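Local coordinates for protein 5'-nucleotidase SurE (Aquifex aeolicus, PDB 2WQK) that probably removes the phosphate from nucleoside 5'-monophosphates with the aid of one divalent metal cation per subunit, at residues R29-A34 with D58-T63; R188-I193 with W202-E207; G174-R179 with N223-V228. All coordinates share one frame; numbering follows the deposited sequence.

Interaction 1. Residues R29-A34 with D58-T63; sequences RVVVVA and DTDFYT
Asp-60, the third residue of the type II turn from Asp-58 to Phe-61, opens the contact and leads into strand 61-64, which pairs in parallel with strand 29-35 in the Rossmann-like mixed sheet, next to the outermost strand 52-58. Its CG lies anti to the carbonyl carbon (chi1 -67°), and OD2 offers its syn lone pair to NH1 of Arg-29 at 3.3 Å, in the guanidinium plane. The two side chains cross at about a right angle in this long salt bridge, the arginine being deposited in two conformers. The carbonyl O of Asp-60 accepts two bonds, one from Val-32 N at 2.9 Å and one from a water that also donates to Val-30 O.

Phe-61 lies beside Val-32, both side chains pointing the same way. CG1 of Val-32 sits over the middle of the ring, 4.0 Å from its centroid, a CH-pi contact on the side of the sheet where helix 15-24 also packs against the phenylalanine. Tyr-62 N donates to Val-32 O at 2.8 Å, and Tyr-62 O accepts from Ala-34 N at 3.1 Å. Its side chain lies on the face of Val-33, where CB packs loosely on CG2 of that valine. At Thr-63 a side chain adds a bond: OG1, anti to the backbone N (chi1 -174°), donates to Ala-34 O at 2.8 Å.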
ATOM      1  N   ARG A  29      -0.700 -35.845   1.644  1.00 12.73           N
ATOM      2  CA  ARG A  29      -0.111 -34.976   0.635  0.50 12.78           C
ATOM      3  C   ARG A  29      -0.434 -33.542   0.967  1.00 12.12           C
ATOM      4  O   ARG A  29      -1.589 -33.199   1.183  1.00 14.25           O
ATOM      5  CB  ARG A  29      -0.648 -35.260  -0.742  0.50 12.67           C
ATOM      6  CG  ARG A  29      -0.020 -34.393  -1.826  0.50 13.22           C
ATOM      7  CD  ARG A  29      -0.761 -34.541  -3.148  0.50 14.38           C
ATOM      8  NE  ARG A  29      -0.839 -35.947  -3.558  0.50 16.74           N
ATOM      9  CZ  ARG A  29       0.166 -36.621  -4.133  0.50 16.84           C
ATOM     10  NH1 ARG A  29       1.313 -36.016  -4.424  0.50 18.02           N
ATOM     11  NH2 ARG A  29      -0.005 -37.899  -4.460  0.50 16.21           N
ATOM     12  N   VAL A  30       0.630 -32.733   1.020  1.00 12.98           N
ATOM     13  CA  VAL A  30       0.485 -31.310   1.358  1.00 12.82           C
ATOM     14  C   VAL A  30       0.561 -30.544   0.062  1.00 13.72           C
ATOM     15  O   VAL A  30       1.582 -30.577  -0.619  1.00 16.29           O
ATOM     16  CB  VAL A  30       1.606 -30.793   2.313  1.00 13.85           C
ATOM     17  CG1 VAL A  30       1.283 -29.371   2.718  1.00 15.53           C
ATOM     18  CG2 VAL A  30       1.779 -31.746   3.535  1.00 14.54           C
ATOM     19  N   VAL A  31      -0.498 -29.780  -0.231  1.00 12.40           N
ATOM     20  CA  VAL A  31      -0.511 -28.921  -1.399  1.00 12.03           C
ATOM     21  C   VAL A  31      -0.494 -27.500  -0.864  1.00 12.16           C
ATOM     22  O   VAL A  31      -1.432 -27.083  -0.175  1.00 12.85           O
ATOM     23  CB  VAL A  31      -1.750 -29.166  -2.295  1.00 12.66           C
ATOM     24  CG1 VAL A  31      -1.787 -28.180  -3.482  1.00 14.54           C
ATOM     25  CG2 VAL A  31      -1.752 -30.654  -2.796  1.00 14.61           C
ATOM     26  N   VAL A  32       0.583 -26.795  -1.165  1.00 12.71           N
ATOM     27  CA  VAL A  32       0.752 -25.411  -0.666  1.00 12.82           C
ATOM     28  C   VAL A  32       0.346 -24.439  -1.752  1.00 13.10           C
ATOM     29  O   VAL A  32       0.805 -24.526  -2.896  1.00 14.01           O
ATOM     30  CB  VAL A  32       2.204 -25.094  -0.301  1.00 13.25           C
ATOM     31  CG1 VAL A  32       2.486 -23.583  -0.042  1.00 16.19           C
ATOM     32  CG2 VAL A  32       2.611 -25.922   0.899  1.00 16.37           C
ATOM     33  N   VAL A  33      -0.473 -23.463  -1.355  1.00 12.76           N
ATOM     34  CA  VAL A  33      -0.749 -22.307  -2.222  1.00 12.66           C
ATOM     35  C   VAL A  33      -0.670 -21.120  -1.251  1.00 11.72           C
ATOM     36  O   VAL A  33      -1.479 -21.037  -0.312  1.00 12.95           O
ATOM     37  CB  VAL A  33      -2.148 -22.383  -2.896  1.00 12.33           C
ATOM     38  CG1 VAL A  33      -2.361 -21.203  -3.837  1.00 13.09           C
ATOM     39  CG2 VAL A  33      -2.287 -23.720  -3.654  1.00 14.32           C
ATOM     40  N   ALA A  34       0.311 -20.255  -1.460  1.00 12.40           N
ATOM     41  CA  ALA A  34       0.540 -19.186  -0.463  1.00 12.86           C
ATOM     42  C   ALA A  34       0.953 -17.867  -1.151  1.00 13.10           C
ATOM     43  O   ALA A  34       1.451 -17.854  -2.290  1.00 12.71           O
ATOM     44  CB  ALA A  34       1.610 -19.626   0.531  1.00 14.35           C
ATOM     45  N   ASP A  58       7.336 -25.616  -7.047  1.00 20.43           N
ATOM     46  CA  ASP A  58       7.770 -27.022  -7.094  1.00 20.15           C
ATOM     47  C   ASP A  58       6.525 -27.866  -7.096  1.00 18.90           C
ATOM     48  O   ASP A  58       5.416 -27.332  -7.091  1.00 18.25           O
ATOM     49  CB  ASP A  58       8.620 -27.304  -5.861  1.00 21.21           C
ATOM     50  CG  ASP A  58       9.448 -28.626  -5.952  1.00 26.32           C
ATOM     51  OD1 ASP A  58       9.433 -29.360  -6.964  1.00 29.28           O
ATOM     52  OD2 ASP A  58      10.089 -28.901  -4.943  1.00 33.43           O
ATOM     53  N   THR A  59       6.691 -29.190  -7.112  1.00 18.82           N
ATOM     54  CA  THR A  59       5.544 -30.075  -7.110  1.00 18.27           C
ATOM     55  C   THR A  59       4.663 -29.735  -5.914  1.00 16.95           C
ATOM     56  O   THR A  59       5.175 -29.589  -4.808  1.00 17.12           O
ATOM     57  CB  THR A  59       5.994 -31.523  -7.070  1.00 20.15           C
ATOM     58  OG1 THR A  59       6.808 -31.716  -8.220  1.00 23.15           O
ATOM     59  CG2 THR A  59       4.853 -32.470  -7.124  1.00 20.57           C
ATOM     60  N   ASP A  60       3.376 -29.539  -6.193  1.00 17.33           N
ATOM     61  CA  ASP A  60       2.397 -29.252  -5.139  1.00 17.22           C
ATOM     62  C   ASP A  60       2.762 -28.012  -4.302  1.00 15.74           C
ATOM     63  O   ASP A  60       2.420 -27.970  -3.128  1.00 15.69           O
ATOM     64  CB  ASP A  60       2.232 -30.443  -4.190  1.00 17.35           C
ATOM     65  CG  ASP A  60       1.605 -31.642  -4.865  1.00 20.37           C
ATOM     66  OD1 ASP A  60       0.807 -31.434  -5.790  1.00 25.97           O
ATOM     67  OD2 ASP A  60       1.919 -32.780  -4.419  1.00 25.59           O
ATOM     68  N   PHE A  61       3.446 -27.037  -4.894  1.00 15.07           N
ATOM     69  CA  PHE A  61       3.873 -25.856  -4.134  1.00 15.23           C
ATOM     70  C   PHE A  61       3.762 -24.650  -5.067  1.00 15.82           C
ATOM     71  O   PHE A  61       4.549 -24.501  -6.024  1.00 15.52           O
ATOM     72  CB  PHE A  61       5.287 -26.093  -3.611  1.00 15.65           C
ATOM     73  CG  PHE A  61       5.709 -25.191  -2.514  1.00 17.61           C
ATOM     74  CD1 PHE A  61       6.048 -25.679  -1.269  1.00 21.07           C
ATOM     75  CD2 PHE A  61       5.771 -23.834  -2.707  1.00 22.60           C
ATOM     76  CE1 PHE A  61       6.426 -24.830  -0.242  1.00 23.03           C
ATOM     77  CE2 PHE A  61       6.206 -22.993  -1.675  1.00 21.60           C
ATOM     78  CZ  PHE A  61       6.513 -23.483  -0.467  1.00 21.31           C
ATOM     79  N   TYR A  62       2.775 -23.803  -4.777  1.00 14.26           N
ATOM     80  CA  TYR A  62       2.415 -22.694  -5.668  1.00 14.17           C
ATOM     81  C   TYR A  62       2.363 -21.404  -4.884  1.00 13.40           C
ATOM     82  O   TYR A  62       2.094 -21.400  -3.680  1.00 13.32           O
ATOM     83  CB  TYR A  62       1.030 -22.902  -6.245  1.00 14.91           C
ATOM     84  CG  TYR A  62       0.966 -24.075  -7.178  1.00 16.51           C
ATOM     85  CD1 TYR A  62       1.091 -23.892  -8.567  1.00 17.59           C
ATOM     86  CD2 TYR A  62       0.787 -25.355  -6.674  1.00 16.82           C
ATOM     87  CE1 TYR A  62       1.044 -24.996  -9.429  1.00 20.80           C
ATOM     88  CE2 TYR A  62       0.775 -26.463  -7.531  1.00 18.73           C
ATOM     89  CZ  TYR A  62       0.880 -26.270  -8.899  1.00 18.45           C
ATOM     90  OH  TYR A  62       0.849 -27.394  -9.717  1.00 25.38           O
ATOM     91  N   THR A  63       2.646 -20.314  -5.577  1.00 13.33           N
ATOM     92  CA  THR A  63       2.423 -19.009  -4.972  1.00 14.27           C
ATOM     93  C   THR A  63       1.479 -18.191  -5.827  1.00 14.38           C
ATOM     94  O   THR A  63       1.512 -18.245  -7.062  1.00 15.18           O
ATOM     95  CB  THR A  63       3.743 -18.223  -4.748  1.00 14.93           C
ATOM     96  OG1 THR A  63       3.475 -17.008  -4.021  1.00 16.52           O
ATOM     97  CG2 THR A  63       4.531 -17.916  -6.055  1.00 15.68           C
TER
HETATM   98  O   HOH W   1       3.851 -29.067  -0.995  1.00 21.01           O

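Interaction 2. Residues R188-I193 with W202-E207; sequences RVFKYI and WIAAEE
Arg-188 to Phe-190 run antiparallel to Trp-202 to Ala-204, the short strand axes inclined at 142°, and four backbone hydrogen bonds join them as two arms of a twisted beta hairpin. Arg-188 with Ala-204 and Phe-190 with Trp-202 are hydrogen-bonded pairs, each bonded in both directions; the shortest of the four bonds, Ala-204 N to Arg-188 O, measures 2.7 Å. Val-189 and Ile-203 form the non-hydrogen-bonded pair between them, and on their face of the hairpin CG2 of the valine lies 4.3 Å from CG1 of the isoleucine.

The other face carries Phe-190. With CG anti to the carbonyl carbon (chi1 -70°), the ring turns an edge to the second strand, and its CE2 comes within 3.5 Å of Ala-204 CB. Over one face of the ring lies the guanidinium of Arg-188, with NH1 3.8 Å above the plane and over the centre. In the conformer described, one of two deposited, Glu-206 meets the phenylalanine tip to tip: OE2 lies near the ring plane, 3.5 Å from CE2, where the positive rim of the ring would probably suit a carboxylate oxygen. Glu-206 and Arg-188 carry opposite charges that are not in contact, OE2 of the glutamate standing 5.4 Å from NE of the arginine.

The hairpin is also an assembly element. Trp-202 NE1 donates to Phe-48 O of the second subunit, while Tyr-192 OH is hydrogen-bonded to Ile-193 O of the third, whose Phe-200 meets both rings edge-to-face. Within the hairpin Tyr-192 and Trp-202 touch at a single place, where CE2 on the tyrosine ring edge lies 3.9 Å from CB of the tryptophan.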
ATOM      1  N   ARG A 188      -3.991   2.548  26.697  1.00 23.93           N
ATOM      2  CA  ARG A 188      -3.714   3.919  27.116  1.00 24.34           C
ATOM      3  C   ARG A 188      -3.273   4.721  25.896  1.00 23.01           C
ATOM      4  O   ARG A 188      -2.448   4.228  25.127  1.00 23.81           O
ATOM      5  CB  ARG A 188      -2.584   3.915  28.146  1.00 25.54           C
ATOM      6  CG  ARG A 188      -2.494   5.155  29.001  1.00 29.83           C
ATOM      7  CD  ARG A 188      -1.116   5.213  29.704  1.00 32.83           C
ATOM      8  NE  ARG A 188      -0.788   6.429  30.476  0.50 34.37           N
ATOM      9  CZ  ARG A 188      -0.894   7.702  30.076  0.50 35.03           C
ATOM     10  NH1 ARG A 188      -1.384   8.051  28.889  0.50 35.08           N
ATOM     11  NH2 ARG A 188      -0.515   8.668  30.913  0.50 35.06           N
ATOM     12  N   VAL A 189      -3.799   5.931  25.734  1.00 20.99           N
ATOM     13  CA  VAL A 189      -3.411   6.801  24.610  1.00 21.17           C
ATOM     14  C   VAL A 189      -2.463   7.876  25.123  1.00 21.48           C
ATOM     15  O   VAL A 189      -2.728   8.526  26.162  1.00 22.81           O
ATOM     16  CB  VAL A 189      -4.636   7.446  23.915  1.00 20.70           C
ATOM     17  CG1 VAL A 189      -4.192   8.344  22.789  1.00 20.04           C
ATOM     18  CG2 VAL A 189      -5.605   6.350  23.436  1.00 21.43           C
ATOM     19  N   PHE A 190      -1.331   8.004  24.443  1.00 21.81           N
ATOM     20  CA  PHE A 190      -0.298   9.014  24.779  1.00 22.75           C
ATOM     21  C   PHE A 190      -0.417  10.138  23.749  1.00 21.96           C
ATOM     22  O   PHE A 190      -0.589   9.866  22.569  1.00 21.66           O
ATOM     23  CB  PHE A 190       1.088   8.393  24.737  1.00 24.25           C
ATOM     24  CG  PHE A 190       1.348   7.401  25.863  1.00 26.50           C
ATOM     25  CD1 PHE A 190       2.067   7.784  26.982  1.00 30.56           C
ATOM     26  CD2 PHE A 190       0.854   6.103  25.806  1.00 27.68           C
ATOM     27  CE1 PHE A 190       2.295   6.885  28.024  1.00 31.55           C
ATOM     28  CE2 PHE A 190       1.073   5.194  26.845  1.00 29.55           C
ATOM     29  CZ  PHE A 190       1.806   5.586  27.956  1.00 31.17           C
ATOM     30  N   LYS A 191      -0.339  11.389  24.198  1.00 21.44           N
ATOM     31  CA  LYS A 191      -0.435  12.556  23.346  1.00 20.68           C
ATOM     32  C   LYS A 191       0.955  13.180  23.189  1.00 20.38           C
ATOM     33  O   LYS A 191       1.720  13.318  24.175  1.00 21.03           O
ATOM     34  CB  LYS A 191      -1.367  13.623  23.957  1.00 20.43           C
ATOM     35  CG  LYS A 191      -1.647  14.790  23.041  1.00 22.52           C
ATOM     36  CD  LYS A 191      -2.684  15.736  23.626  1.00 25.67           C
ATOM     37  CE  LYS A 191      -2.948  16.915  22.719  1.00 28.23           C
ATOM     38  NZ  LYS A 191      -3.891  17.898  23.395  1.00 31.58           N
ATOM     39  N   TYR A 192       1.220  13.606  21.963  1.00 19.11           N
ATOM     40  CA  TYR A 192       2.449  14.298  21.581  1.00 19.40           C
ATOM     41  C   TYR A 192       2.095  15.538  20.790  1.00 19.27           C
ATOM     42  O   TYR A 192       0.956  15.657  20.286  1.00 19.99           O
ATOM     43  CB  TYR A 192       3.299  13.388  20.716  1.00 19.15           C
ATOM     44  CG  TYR A 192       3.775  12.120  21.383  1.00 17.68           C
ATOM     45  CD1 TYR A 192       5.011  12.045  21.990  1.00 17.28           C
ATOM     46  CD2 TYR A 192       3.000  10.975  21.357  1.00 19.06           C
ATOM     47  CE1 TYR A 192       5.455  10.852  22.560  1.00 18.36           C
ATOM     48  CE2 TYR A 192       3.430   9.798  21.933  1.00 19.30           C
ATOM     49  CZ  TYR A 192       4.668   9.739  22.523  1.00 19.48           C
ATOM     50  OH  TYR A 192       5.095   8.562  23.070  1.00 21.98           O
ATOM     51  N   ILE A 193       3.070  16.447  20.640  1.00 19.49           N
ATOM     52  CA  ILE A 193       2.930  17.581  19.717  1.00 20.29           C
ATOM     53  C   ILE A 193       3.977  17.534  18.603  1.00 20.27           C
ATOM     54  O   ILE A 193       5.162  17.344  18.882  1.00 19.61           O
ATOM     55  CB  ILE A 193       2.987  18.925  20.478  1.00 21.35           C
ATOM     56  CG1 ILE A 193       1.929  18.945  21.583  1.00 23.13           C
ATOM     57  CG2 ILE A 193       2.832  20.086  19.513  1.00 21.88           C
ATOM     58  CD1 ILE A 193       0.506  19.054  21.060  1.00 26.72           C
ATOM     59  N   TRP A 202      -0.545   8.098  20.334  1.00 16.32           N
ATOM     60  CA  TRP A 202      -0.040   6.739  20.202  1.00 16.70           C
ATOM     61  C   TRP A 202      -0.890   5.872  21.136  1.00 17.78           C
ATOM     62  O   TRP A 202      -0.929   6.108  22.331  1.00 18.64           O
ATOM     63  CB  TRP A 202       1.449   6.670  20.597  1.00 17.36           C
ATOM     64  CG  TRP A 202       2.166   5.471  20.026  1.00 17.81           C
ATOM     65  CD1 TRP A 202       1.737   4.182  20.022  1.00 20.85           C
ATOM     66  CD2 TRP A 202       3.425   5.484  19.369  1.00 17.88           C
ATOM     67  NE1 TRP A 202       2.648   3.375  19.386  1.00 20.92           N
ATOM     68  CE2 TRP A 202       3.714   4.144  18.987  1.00 18.68           C
ATOM     69  CE3 TRP A 202       4.345   6.476  19.072  1.00 18.74           C
ATOM     70  CZ2 TRP A 202       4.892   3.789  18.285  1.00 17.91           C
ATOM     71  CZ3 TRP A 202       5.530   6.112  18.409  1.00 19.83           C
ATOM     72  CH2 TRP A 202       5.776   4.789  18.012  1.00 19.50           C
ATOM     73  N   ILE A 203      -1.587   4.903  20.554  1.00 19.09           N
ATOM     74  CA  ILE A 203      -2.377   3.945  21.304  1.00 19.89           C
ATOM     75  C   ILE A 203      -1.448   2.844  21.806  1.00 20.67           C
ATOM     76  O   ILE A 203      -0.825   2.110  21.001  1.00 21.89           O
ATOM     77  CB  ILE A 203      -3.500   3.322  20.459  1.00 20.67           C
ATOM     78  CG1 ILE A 203      -4.349   4.413  19.782  1.00 19.36           C
ATOM     79  CG2 ILE A 203      -4.347   2.415  21.329  1.00 21.74           C
ATOM     80  CD1 ILE A 203      -5.431   3.860  18.808  1.00 19.12           C
ATOM     81  N   ALA A 204      -1.302   2.779  23.124  1.00 22.89           N
ATOM     82  CA  ALA A 204      -0.405   1.803  23.746  1.00 23.66           C
ATOM     83  C   ALA A 204      -1.173   0.671  24.394  1.00 24.56           C
ATOM     84  O   ALA A 204      -2.239   0.901  24.985  1.00 24.84           O
ATOM     85  CB  ALA A 204       0.491   2.469  24.794  1.00 23.99           C
ATOM     86  N   ALA A 205      -0.601  -0.528  24.310  1.00 26.10           N
ATOM     87  CA  ALA A 205      -1.091  -1.708  25.017  1.00 26.92           C
ATOM     88  C   ALA A 205      -0.197  -1.919  26.269  1.00 28.29           C
ATOM     89  O   ALA A 205       1.021  -2.063  26.137  1.00 30.15           O
ATOM     90  CB  ALA A 205      -1.041  -2.930  24.114  1.00 27.51           C
ATOM     91  N   GLU A 206      -0.814  -1.897  27.452  1.00 28.79           N
ATOM     92  CA  GLU A 206      -0.129  -1.958  28.751  0.50 29.24           C
ATOM     93  C   GLU A 206      -0.553  -3.215  29.501  1.00 29.70           C
ATOM     94  O   GLU A 206      -1.630  -3.744  29.258  1.00 28.56           O
ATOM     95  CB  GLU A 206      -0.526  -0.752  29.614  0.50 29.28           C
ATOM     96  CG  GLU A 206      -0.274   0.647  29.004  0.50 28.92           C
ATOM     97  CD  GLU A 206       1.203   1.015  28.895  0.50 28.48           C
ATOM     98  OE1 GLU A 206       2.059   0.280  29.435  0.50 28.86           O
ATOM     99  OE2 GLU A 206       1.508   2.051  28.260  0.50 27.69           O
ATOM    100  N   GLU A 207       0.278  -3.671  30.443  1.00 30.95           N
ATOM    101  CA  GLU A 207      -0.092  -4.781  31.322  1.00 32.16           C
ATOM    102  C   GLU A 207      -0.614  -6.024  30.579  1.00 32.25           C
ATOM    103  O   GLU A 207      -1.639  -6.596  30.963  1.00 30.67           O
ATOM    104  CB  GLU A 207      -1.144  -4.306  32.331  1.00 32.83           C
ATOM    105  CG  GLU A 207      -0.737  -3.043  33.110  1.00 36.34           C
ATOM    106  CD  GLU A 207      -1.802  -2.570  34.093  1.00 40.96           C
ATOM    107  OE1 GLU A 207      -2.779  -3.317  34.341  1.00 44.69           O
ATOM    108  OE2 GLU A 207      -1.664  -1.442  34.628  1.00 44.49           O
TER

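Interaction 3. Residues G174-R179 with N223-V228; sequences GIKVTR and NGYVSV
Gly-174 O accepts from Val-226 N at 2.9 Å, the first of four backbone hydrogen bonds that set strand 174-177 parallel to strand 225-232 at the edge of the mixed sheet. Lys-176 then bonds through both N and O, to Val-226 O and Val-228 N, and Thr-178 N closes the series on Val-228 O.

Apolar packing fills the face bearing Ile-175, Val-226 and Val-228. Ile-175 CG1 lies 3.9 Å from Val-226 CB, and its CG2 branch, anti to the backbone N, reaches CG2 of Val-228 at 3.7 Å. Helix 135-152 covers Ile-175 and Val-226.

On the other face the aliphatic chain of Lys-176 crosses Tyr-225, its CD over one ring face toward the rim, 3.9 Å from the centroid. The lysine bends at chi3 and again at chi4 (57°), which places NZ 5.7 Å from the centre of the tyrosine ring, at most a weak cation-pi attraction. An alanine in place of Tyr-225 would remove the ring from beneath CG and CD of Lys-176, and would probably open a gap there and leave the chain freer to turn.

The hydroxyl pair Thr-178 OG1 and Ser-227 OG, 2.7 Å apart, is hydrogen-bonded, and Thr-229 OG1 also bonds the threonine. Backbone bonds thus hold the edge strand, with an aliphatic face under helix 135-152 and, on the face of Ser-227, two hydroxyls that each have a partner.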
ATOM      1  N   GLY A 174       0.132 -29.112  27.648  1.00 20.30           N
ATOM      2  CA  GLY A 174      -1.021 -29.852  27.236  1.00 19.04           C
ATOM      3  C   GLY A 174      -1.747 -28.994  26.211  1.00 18.03           C
ATOM      4  O   GLY A 174      -1.250 -27.944  25.819  1.00 18.42           O
ATOM      5  N   ILE A 175      -2.896 -29.502  25.823  1.00 16.61           N
ATOM      6  CA  ILE A 175      -3.800 -28.823  24.866  1.00 16.02           C
ATOM      7  C   ILE A 175      -5.105 -28.589  25.606  1.00 15.90           C
ATOM      8  O   ILE A 175      -5.671 -29.510  26.209  1.00 17.27           O
ATOM      9  CB  ILE A 175      -4.029 -29.714  23.608  1.00 17.55           C
ATOM     10  CG1 ILE A 175      -2.689 -30.026  22.895  1.00 18.35           C
ATOM     11  CG2 ILE A 175      -5.057 -29.085  22.610  1.00 17.63           C
ATOM     12  CD1 ILE A 175      -2.818 -30.994  21.751  1.00 21.58           C
ATOM     13  N   LYS A 176      -5.615 -27.357  25.496  1.00 15.10           N
ATOM     14  CA  LYS A 176      -6.875 -26.964  26.083  1.00 15.13           C
ATOM     15  C   LYS A 176      -7.827 -26.405  25.020  1.00 14.31           C
ATOM     16  O   LYS A 176      -7.433 -25.598  24.199  1.00 14.42           O
ATOM     17  CB  LYS A 176      -6.646 -25.873  27.135  1.00 15.68           C
ATOM     18  CG  LYS A 176      -5.897 -26.371  28.386  1.00 18.78           C
ATOM     19  CD  LYS A 176      -5.650 -25.249  29.355  1.00 24.25           C
ATOM     20  CE  LYS A 176      -6.910 -24.821  30.063  1.00 27.66           C
ATOM     21  NZ  LYS A 176      -7.619 -25.915  30.811  1.00 31.62           N
ATOM     22  N   VAL A 177      -9.067 -26.833  25.124  1.00 13.25           N
ATOM     23  CA  VAL A 177     -10.180 -26.216  24.408  1.00 13.19           C
ATOM     24  C   VAL A 177     -10.523 -24.914  25.152  1.00 14.46           C
ATOM     25  O   VAL A 177     -10.712 -24.923  26.368  1.00 16.42           O
ATOM     26  CB  VAL A 177     -11.391 -27.151  24.342  1.00 13.69           C
ATOM     27  CG1 VAL A 177     -12.642 -26.426  23.768  1.00 14.40           C
ATOM     28  CG2 VAL A 177     -11.029 -28.422  23.568  1.00 15.20           C
ATOM     29  N   THR A 178     -10.596 -23.806  24.414  1.00 12.84           N
ATOM     30  CA  THR A 178     -10.678 -22.466  24.986  1.00 12.93           C
ATOM     31  C   THR A 178     -11.793 -21.648  24.279  1.00 12.57           C
ATOM     32  O   THR A 178     -12.251 -21.998  23.181  1.00 13.26           O
ATOM     33  CB  THR A 178      -9.354 -21.710  24.784  1.00 12.83           C
ATOM     34  OG1 THR A 178      -9.073 -21.640  23.393  1.00 13.55           O
ATOM     35  CG2 THR A 178      -8.185 -22.391  25.544  1.00 14.01           C
ATOM     36  N   ARG A 179     -12.245 -20.598  24.964  1.00 12.33           N
ATOM     37  CA  ARG A 179     -13.054 -19.565  24.327  1.00 12.81           C
ATOM     38  C   ARG A 179     -12.205 -18.383  23.875  1.00 13.03           C
ATOM     39  O   ARG A 179     -11.118 -18.145  24.382  1.00 14.37           O
ATOM     40  CB  ARG A 179     -14.164 -19.073  25.283  1.00 13.24           C
ATOM     41  CG  ARG A 179     -13.702 -18.326  26.519  1.00 15.37           C
ATOM     42  CD  ARG A 179     -14.869 -17.834  27.351  1.00 17.01           C
ATOM     43  NE  ARG A 179     -14.404 -17.011  28.479  1.00 20.35           N
ATOM     44  CZ  ARG A 179     -14.025 -17.471  29.638  1.00 22.85           C
ATOM     45  NH1 ARG A 179     -13.995 -18.775  29.848  1.00 24.62           N
ATOM     46  NH2 ARG A 179     -13.633 -16.594  30.591  1.00 24.72           N
ATOM     47  N   ASN A 223       0.082 -19.613  29.974  1.00 19.04           N
ATOM     48  CA  ASN A 223       0.435 -20.643  30.947  1.00 19.11           C
ATOM     49  C   ASN A 223       1.030 -21.912  30.346  1.00 19.30           C
ATOM     50  O   ASN A 223       1.133 -22.938  31.033  1.00 21.17           O
ATOM     51  CB  ASN A 223      -0.773 -20.947  31.818  1.00 19.29           C
ATOM     52  CG  ASN A 223      -1.069 -19.797  32.805  1.00 21.39           C
ATOM     53  OD1 ASN A 223      -0.437 -19.732  33.889  1.00 23.94           O
ATOM     54  ND2 ASN A 223      -1.982 -18.871  32.445  1.00 21.62           N
ATOM     55  N   GLY A 224       1.418 -21.864  29.070  1.00 18.35           N
ATOM     56  CA  GLY A 224       2.161 -22.965  28.458  1.00 17.68           C
ATOM     57  C   GLY A 224       1.347 -24.092  27.865  1.00 18.04           C
ATOM     58  O   GLY A 224       1.867 -25.156  27.567  1.00 17.54           O
ATOM     59  N   TYR A 225       0.057 -23.832  27.619  1.00 17.18           N
ATOM     60  CA  TYR A 225      -0.814 -24.791  26.977  1.00 16.72           C
ATOM     61  C   TYR A 225      -1.132 -24.313  25.542  1.00 15.58           C
ATOM     62  O   TYR A 225      -1.236 -23.112  25.276  1.00 16.18           O
ATOM     63  CB  TYR A 225      -2.141 -24.875  27.713  1.00 17.52           C
ATOM     64  CG  TYR A 225      -2.028 -25.412  29.106  1.00 19.01           C
ATOM     65  CD1 TYR A 225      -2.103 -26.760  29.333  1.00 20.42           C
ATOM     66  CD2 TYR A 225      -1.915 -24.551  30.173  1.00 19.70           C
ATOM     67  CE1 TYR A 225      -1.997 -27.276  30.655  1.00 20.99           C
ATOM     68  CE2 TYR A 225      -1.812 -25.036  31.469  1.00 21.70           C
ATOM     69  CZ  TYR A 225      -1.866 -26.392  31.693  1.00 20.23           C
ATOM     70  OH  TYR A 225      -1.745 -26.845  33.006  1.00 26.00           O
ATOM     71  N   VAL A 226      -1.357 -25.274  24.661  1.00 14.25           N
ATOM     72  CA  VAL A 226      -1.948 -24.995  23.352  1.00 13.81           C
ATOM     73  C   VAL A 226      -3.408 -24.609  23.587  1.00 12.61           C
ATOM     74  O   VAL A 226      -4.105 -25.204  24.424  1.00 14.10           O
ATOM     75  CB  VAL A 226      -1.887 -26.217  22.434  1.00 13.33           C
ATOM     76  CG1 VAL A 226      -2.586 -25.933  21.097  1.00 15.38           C
ATOM     77  CG2 VAL A 226      -0.416 -26.592  22.209  1.00 16.96           C
ATOM     78  N   SER A 227      -3.852 -23.568  22.864  1.00 13.08           N
ATOM     79  CA  SER A 227      -5.243 -23.148  22.855  1.00 12.34           C
ATOM     80  C   SER A 227      -5.902 -23.593  21.562  1.00 12.12           C
ATOM     81  O   SER A 227      -5.399 -23.268  20.492  1.00 12.04           O
ATOM     82  CB  SER A 227      -5.298 -21.618  22.886  1.00 12.83           C
ATOM     83  OG  SER A 227      -6.588 -21.136  22.565  1.00 13.29           O
ATOM     84  N   VAL A 228      -7.055 -24.246  21.681  1.00 10.94           N
ATOM     85  CA  VAL A 228      -7.878 -24.574  20.508  1.00 11.64           C
ATOM     86  C   VAL A 228      -9.277 -24.002  20.757  1.00 10.92           C
ATOM     87  O   VAL A 228      -9.981 -24.473  21.630  1.00 11.25           O
ATOM     88  CB  VAL A 228      -7.978 -26.093  20.260  1.00 13.11           C
ATOM     89  CG1 VAL A 228      -8.833 -26.355  19.026  1.00 12.42           C
ATOM     90  CG2 VAL A 228      -6.578 -26.785  20.169  1.00 14.41           C
TER

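Overall arrangement
Interactions 1 and 3 belong to the same mixed sheet, their centres 29 Å apart and toward its two ends: interaction 1 pairs strands 29-35 and 61-64, and interaction 3 pairs 225-232 with the outermost strand, 174-177. Strands 3-7, 88-94, 122-128 and 158-165 lie between them. Interaction 1 closes first along the chain; interaction 2 is then nested in the loop closed by interaction 3, as a separate two-stranded hairpin. Its centre is 42 Å from that of interaction 1, on the opposite side of the chain's centre. Interactions 2 and 3 both touch the second subunit, whereas interaction 1 touches no other chain, so of the three contacts only the hairpin and the 174-177 edge lie at subunit interfaces.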